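Local coordinates for N-acetylmuramoyl-l-alanine amidase (Bartonella henselae, PDB 3NE8), which probably hydrolyses the amide bond between N-acetylmuramic acid and L-alanine in peptidoglycan as a zinc-dependent cell-wall amidase, at residues 82-87 against 109-114; 102-107 against 171-176. All blocks are in the same frame, centred on the assembly; numbering follows the deposited sequence.

Contact 1. Residues 82-87 against 109-114. With ZN (zinc ion), chain B.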
loop_
_atom_site.group_PDB
_atom_site.type_symbol
_atom_site.label_atom_id
_atom_site.label_comp_id
_atom_site.label_asym_id
_atom_site.label_seq_id
_atom_site.Cartn_x
_atom_site.Cartn_y
_atom_site.Cartn_z
ATOM N N HIS A 82 10.857 -20.316 1.046
ATOM C CA HIS A 82 11.103 -21.456 0.166
ATOM C C HIS A 82 12.352 -21.297 -0.678
ATOM O O HIS A 82 12.869 -20.189 -0.834
ATOM C CB HIS A 82 9.880 -21.691 -0.727
ATOM C CG HIS A 82 8.730 -22.250 0.035
ATOM N ND1 HIS A 82 8.460 -23.600 0.069
ATOM C CD2 HIS A 82 7.861 -21.664 0.894
ATOM C CE1 HIS A 82 7.444 -23.816 0.888
ATOM N NE2 HIS A 82 7.062 -22.661 1.398
ATOM N N ALA A 83 12.833 -22.424 -1.195
ATOM C CA ALA A 83 13.928 -22.453 -2.156
ATOM C C ALA A 83 13.728 -23.676 -3.052
ATOM O O ALA A 83 14.431 -24.682 -2.941
ATOM C CB ALA A 83 15.270 -22.500 -1.448
ATOM N N ASP A 84 12.743 -23.580 -3.934
ATOM C CA ASP A 84 12.238 -24.737 -4.649
ATOM C C ASP A 84 12.960 -25.057 -5.940
ATOM O O ASP A 84 13.794 -24.294 -6.424
ATOM C CB ASP A 84 10.756 -24.524 -4.951
ATOM C CG ASP A 84 9.908 -24.645 -3.712
ATOM O OD1 ASP A 84 9.855 -25.764 -3.161
ATOM O OD2 ASP A 84 9.325 -23.637 -3.266
ATOM N N THR A 85 12.638 -26.219 -6.484
ATOM C CA THR A 85 13.015 -26.552 -7.845
ATOM C C THR A 85 11.857 -26.156 -8.750
ATOM O O THR A 85 10.700 -26.442 -8.434
ATOM C CB THR A 85 13.286 -28.057 -7.998
ATOM O OG1 THR A 85 14.573 -28.367 -7.455
ATOM C CG2 THR A 85 13.255 -28.461 -9.465
ATOM N N ILE A 86 12.155 -25.477 -9.853
ATOM C CA ILE A 86 11.116 -25.137 -10.826
ATOM C C ILE A 86 11.432 -25.840 -12.135
ATOM O O ILE A 86 12.539 -26.350 -12.321
ATOM C CB ILE A 86 10.918 -23.609 -11.026
ATOM C CG1 ILE A 86 12.254 -22.883 -11.160
ATOM C CG2 ILE A 86 10.107 -23.017 -9.877
ATOM C CD1 ILE A 86 12.101 -21.392 -11.411
ATOM N N ASP A 87 10.452 -25.877 -13.031
ATOM C CA ASP A 87 10.538 -26.714 -14.221
ATOM C C ASP A 87 11.670 -26.295 -15.157
ATOM O O ASP A 87 12.307 -27.135 -15.795
ATOM C CB ASP A 87 9.191 -26.731 -14.949
ATOM C CG ASP A 87 8.062 -27.249 -14.070
ATOM O OD1 ASP A 87 8.356 -27.857 -13.014
ATOM O OD2 ASP A 87 6.884 -27.050 -14.435
ATOM N N LYS A 109 1.993 -21.584 -11.714
ATOM C CA LYS A 109 0.931 -22.572 -11.597
ATOM C C LYS A 109 1.500 -23.939 -11.226
ATOM O O LYS A 109 0.997 -24.619 -10.329
ATOM C CB LYS A 109 0.149 -22.659 -12.912
ATOM C CG LYS A 109 -1.064 -23.572 -12.849
ATOM C CD LYS A 109 -1.758 -23.657 -14.203
ATOM C CE LYS A 109 -2.845 -24.714 -14.196
ATOM N NZ LYS A 109 -3.941 -24.361 -13.259
ATOM N N SER A 110 2.557 -24.340 -11.917
ATOM C CA SER A 110 3.169 -25.637 -11.672
ATOM C C SER A 110 3.813 -25.672 -10.291
ATOM O O SER A 110 3.763 -26.689 -9.601
ATOM C CB SER A 110 4.213 -25.940 -12.743
ATOM O OG SER A 110 4.658 -27.277 -12.641
ATOM N N LEU A 111 4.423 -24.558 -9.894
ATOM C CA LEU A 111 5.066 -24.490 -8.586
ATOM C C LEU A 111 4.050 -24.674 -7.463
ATOM O O LEU A 111 4.286 -25.439 -6.532
ATOM C CB LEU A 111 5.823 -23.174 -8.422
ATOM C CG LEU A 111 6.497 -22.932 -7.069
ATOM C CD1 LEU A 111 7.556 -23.996 -6.757
ATOM C CD2 LEU A 111 7.098 -21.531 -7.036
ATOM N N ALA A 112 2.919 -23.982 -7.542
ATOM C CA ALA A 112 1.887 -24.135 -6.521
ATOM C C ALA A 112 1.339 -25.557 -6.476
ATOM O O ALA A 112 1.102 -26.096 -5.401
ATOM C CB ALA A 112 0.759 -23.134 -6.730
ATOM N N GLU A 113 1.133 -26.162 -7.641
ATOM C CA GLU A 113 0.641 -27.535 -7.692
ATOM C C GLU A 113 1.567 -28.454 -6.916
ATOM O O GLU A 113 1.124 -29.265 -6.099
ATOM C CB GLU A 113 0.538 -28.024 -9.137
ATOM C CG GLU A 113 -0.584 -27.386 -9.942
ATOM C CD GLU A 113 -0.523 -27.743 -11.420
ATOM O OE1 GLU A 113 -1.496 -27.446 -12.147
ATOM O OE2 GLU A 113 0.497 -28.321 -11.856
ATOM N N SER A 114 2.863 -28.320 -7.170
ATOM C CA SER A 114 3.850 -29.173 -6.524
ATOM C C SER A 114 3.985 -28.870 -5.035
ATOM O O SER A 114 4.081 -29.783 -4.210
ATOM C CB SER A 114 5.209 -29.026 -7.210
ATOM O OG SER A 114 5.175 -29.576 -8.511
HETATM ZN ZN ZN B . 9.257 -25.187 -1.196
HETATM O O HOH W 1 6.866 -27.094 -10.499
#
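Leu111 CG lies anti to the backbone N (chi1 177°), and chi2 of 61° then turns CD1 to Asp84. Asp84 CG lies anti to its own carbonyl carbon (chi1 -72°), and its carboxylate holds the zinc. This is the zinc site of the amidase fold, where the loop after strand 77-82 meets helix 106-116. The two side chains cross at about a right angle. Leu111 CD1 packs against Asp84 CB at 3.7 Å and lies nearly as close to the carboxylate carbon. The methyl therefore packs on the aliphatic CB of a metal ligand, beside its carboxylate. Ile86 CG2 adds a looser apolar contact with the same methyl.

Asp84 binds the zinc through both oxygens, unequally: OD1 at 2.1 Å and the longer OD2 at 2.6 Å. His82 binds the ion through ND1, while its NE2 is hydrogen-bonded to Ser80 OG. His13, Glu28 and Glu115 complete the site. Glu115 belongs to the same helix as Leu111, so this helix both packs on the loop and supplies a ligand. A glutamate brought to the zinc by this helix is consistent with a closed, probably autoinhibited state of a cell-division amidase.

Further along, the contact becomes polar and more exposed. Ser110 OG donates to the syn lone pair of Asp87 OD2 at 2.9 Å. A water donates to Asp87 OD1 and, at 3.1 Å, to Ser110 OG.

Contact 2. Residues 102-107 against 171-176; sequences EASDAI and HRYADF
Ser104 and Tyr173 exchange two hydrogen bonds. Ser104 N donates to Tyr173 O at 2.8 Å. Tyr173 N donates to Ser104 OG at 3.1 Å, with a nearly straight N-H...O angle of 164°. The hydroxyl donates a hydrogen bond to Asp105 OD1 (2.8 Å), approaching from above the carboxylate plane. Ser104 OG is thus both acceptor and donor. Its CB sits over the centre of the Tyr173 ring, 3.5 Å from the centroid, in a CH-pi contact. Glu102 O lies at the edge of that ring and accepts from Ser100 OG.

Asp105 is the N-cap of helix 106-116, the helix that follows this loop beside strand 170-174, the outermost strand of this chain's mixed sheet. Its OD2 accepts from Ala108 N. The same oxygen forms a salt bridge with Arg172 NH1 at 3.2 Å, but the hydrogen bond within it is weak. Carboxylate and guanidinium planes stand 85° apart. Arg172 is extended from CG to NE, and its other N-H groups turn to backbone carbonyls: NH2 to Asn168 O and NE to Asn169 O. Ala103 CB touches Ala174 CB at 3.9 Å.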
loop_
_atom_site.group_PDB
_atom_site.type_symbol
_atom_site.label_atom_id
_atom_site.label_comp_id
_atom_site.label_asym_id
_atom_site.label_seq_id
_atom_site.Cartn_x
_atom_site.Cartn_y
_atom_site.Cartn_z
ATOM N N GLU A 102 -6.284 -17.953 -10.004
ATOM C CA GLU A 102 -5.706 -18.045 -11.337
ATOM C C GLU A 102 -4.235 -17.637 -11.298
ATOM O O GLU A 102 -3.901 -16.533 -10.864
ATOM C CB GLU A 102 -6.481 -17.128 -12.286
ATOM C CG GLU A 102 -6.197 -17.336 -13.763
ATOM C CD GLU A 102 -7.173 -16.575 -14.648
ATOM O OE1 GLU A 102 -7.498 -17.075 -15.747
ATOM O OE2 GLU A 102 -7.623 -15.482 -14.242
ATOM N N ALA A 103 -3.361 -18.522 -11.768
ATOM C CA ALA A 103 -1.920 -18.285 -11.703
ATOM C C ALA A 103 -1.469 -17.184 -12.651
ATOM O O ALA A 103 -2.068 -16.978 -13.717
ATOM C CB ALA A 103 -1.168 -19.558 -12.002
ATOM N N SER A 104 -0.406 -16.484 -12.274
ATOM C CA SER A 104 0.144 -15.411 -13.102
ATOM C C SER A 104 0.776 -15.939 -14.386
ATOM O O SER A 104 0.838 -15.234 -15.396
ATOM C CB SER A 104 1.182 -14.607 -12.315
ATOM O OG SER A 104 2.141 -15.465 -11.712
ATOM N N ASP A 105 1.241 -17.181 -14.339
ATOM C CA ASP A 105 1.998 -17.768 -15.434
ATOM C C ASP A 105 2.155 -19.258 -15.189
ATOM O O ASP A 105 1.853 -19.752 -14.098
ATOM C CB ASP A 105 3.371 -17.101 -15.552
ATOM C CG ASP A 105 4.181 -17.204 -14.272
ATOM O OD1 ASP A 105 4.162 -16.246 -13.473
ATOM O OD2 ASP A 105 4.836 -18.244 -14.073
ATOM N N ALA A 106 2.650 -19.973 -16.193
ATOM C CA ALA A 106 2.747 -21.423 -16.129
ATOM C C ALA A 106 3.727 -21.927 -15.075
ATOM O O ALA A 106 3.505 -22.980 -14.488
ATOM C CB ALA A 106 3.098 -21.992 -17.500
ATOM N N ILE A 107 4.813 -21.194 -14.851
ATOM C CA ILE A 107 5.785 -21.591 -13.836
ATOM C C ILE A 107 5.164 -21.503 -12.445
ATOM O O ILE A 107 5.303 -22.417 -11.626
ATOM C CB ILE A 107 7.061 -20.719 -13.892
ATOM C CG1 ILE A 107 7.878 -21.042 -15.148
ATOM C CG2 ILE A 107 7.906 -20.924 -12.645
ATOM C CD1 ILE A 107 8.539 -22.409 -15.124
ATOM N N HIS A 171 7.002 -10.342 -8.826
ATOM C CA HIS A 171 5.772 -10.577 -8.083
ATOM C C HIS A 171 4.844 -11.453 -8.909
ATOM O O HIS A 171 4.329 -11.015 -9.936
ATOM C CB HIS A 171 5.063 -9.279 -7.686
ATOM C CG HIS A 171 3.731 -9.514 -7.044
ATOM N ND1 HIS A 171 2.622 -8.738 -7.304
ATOM C CD2 HIS A 171 3.318 -10.487 -6.199
ATOM C CE1 HIS A 171 1.593 -9.203 -6.615
ATOM N NE2 HIS A 171 1.991 -10.264 -5.936
ATOM N N ARG A 172 4.650 -12.688 -8.460
ATOM C CA ARG A 172 3.799 -13.652 -9.140
ATOM C C ARG A 172 2.704 -14.133 -8.196
ATOM O O ARG A 172 2.630 -13.711 -7.038
ATOM C CB ARG A 172 4.635 -14.815 -9.677
ATOM C CG ARG A 172 5.710 -14.348 -10.643
ATOM C CD ARG A 172 6.464 -15.479 -11.302
ATOM N NE ARG A 172 7.522 -14.951 -12.162
ATOM C CZ ARG A 172 8.034 -15.592 -13.207
ATOM N NH1 ARG A 172 7.585 -16.794 -13.544
ATOM N NH2 ARG A 172 8.999 -15.019 -13.915
ATOM N N TYR A 173 1.832 -15.006 -8.684
ATOM C CA TYR A 173 0.729 -15.472 -7.851
ATOM C C TYR A 173 0.153 -16.776 -8.368
ATOM O O TYR A 173 0.215 -17.078 -9.564
ATOM C CB TYR A 173 -0.360 -14.400 -7.698
ATOM C CG TYR A 173 -0.721 -13.695 -8.979
ATOM C CD1 TYR A 173 -1.673 -14.217 -9.839
ATOM C CD2 TYR A 173 -0.121 -12.490 -9.316
ATOM C CE1 TYR A 173 -2.006 -13.565 -11.019
ATOM C CE2 TYR A 173 -0.447 -11.831 -10.489
ATOM C CZ TYR A 173 -1.389 -12.376 -11.329
ATOM O OH TYR A 173 -1.724 -11.729 -12.500
ATOM N N ALA A 174 -0.367 -17.568 -7.442
ATOM C CA ALA A 174 -0.998 -18.836 -7.762
ATOM C C ALA A 174 -1.694 -19.327 -6.509
ATOM O O ALA A 174 -1.634 -18.677 -5.465
ATOM C CB ALA A 174 0.030 -19.859 -8.255
ATOM N N ASP A 175 -2.358 -20.472 -6.608
ATOM C CA ASP A 175 -3.216 -20.952 -5.536
ATOM C C ASP A 175 -2.430 -21.763 -4.496
ATOM O O ASP A 175 -2.624 -22.973 -4.350
ATOM C CB ASP A 175 -4.351 -21.778 -6.147
ATOM C CG ASP A 175 -5.442 -22.109 -5.157
ATOM O OD1 ASP A 175 -5.581 -21.411 -4.132
ATOM O OD2 ASP A 175 -6.181 -23.081 -5.424
ATOM N N PHE A 176 -1.540 -21.088 -3.780
ATOM C CA PHE A 176 -0.742 -21.714 -2.721
ATOM C C PHE A 176 -1.576 -21.889 -1.448
ATOM O O PHE A 176 -2.046 -20.903 -0.865
ATOM C CB PHE A 176 0.472 -20.845 -2.387
ATOM C CG PHE A 176 1.512 -20.793 -3.469
ATOM C CD1 PHE A 176 2.485 -21.771 -3.559
ATOM C CD2 PHE A 176 1.528 -19.752 -4.385
ATOM C CE1 PHE A 176 3.454 -21.718 -4.555
ATOM C CE2 PHE A 176 2.491 -19.693 -5.376
ATOM C CZ PHE A 176 3.453 -20.669 -5.463
#

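In the fold
Contacts 1 and 2 share helix 106-116. Contact 2 sets its N-terminal end beside outermost strand 170-174 of this chain's mixed sheet, and contact 1 sets its next turns against the loop after strand 77-82. Both are partly buried, with centres about 10 Å apart. In contact 1 Asp84, Ile86 and Leu111 are buried and Asp87 exposed; in contact 2 Arg172 and Ala174 are buried and Glu102 exposed. They meet through apolar groups: Ala112 CB packs on Ala174 CB at 3.7 Å, and Phe176 lies against Ala112 and Leu111. Contact 1 joins metal ligation and apolar packing to a water-bridged outer edge. Contact 2 relies on backbone bonds, a helix cap and a salt bridge.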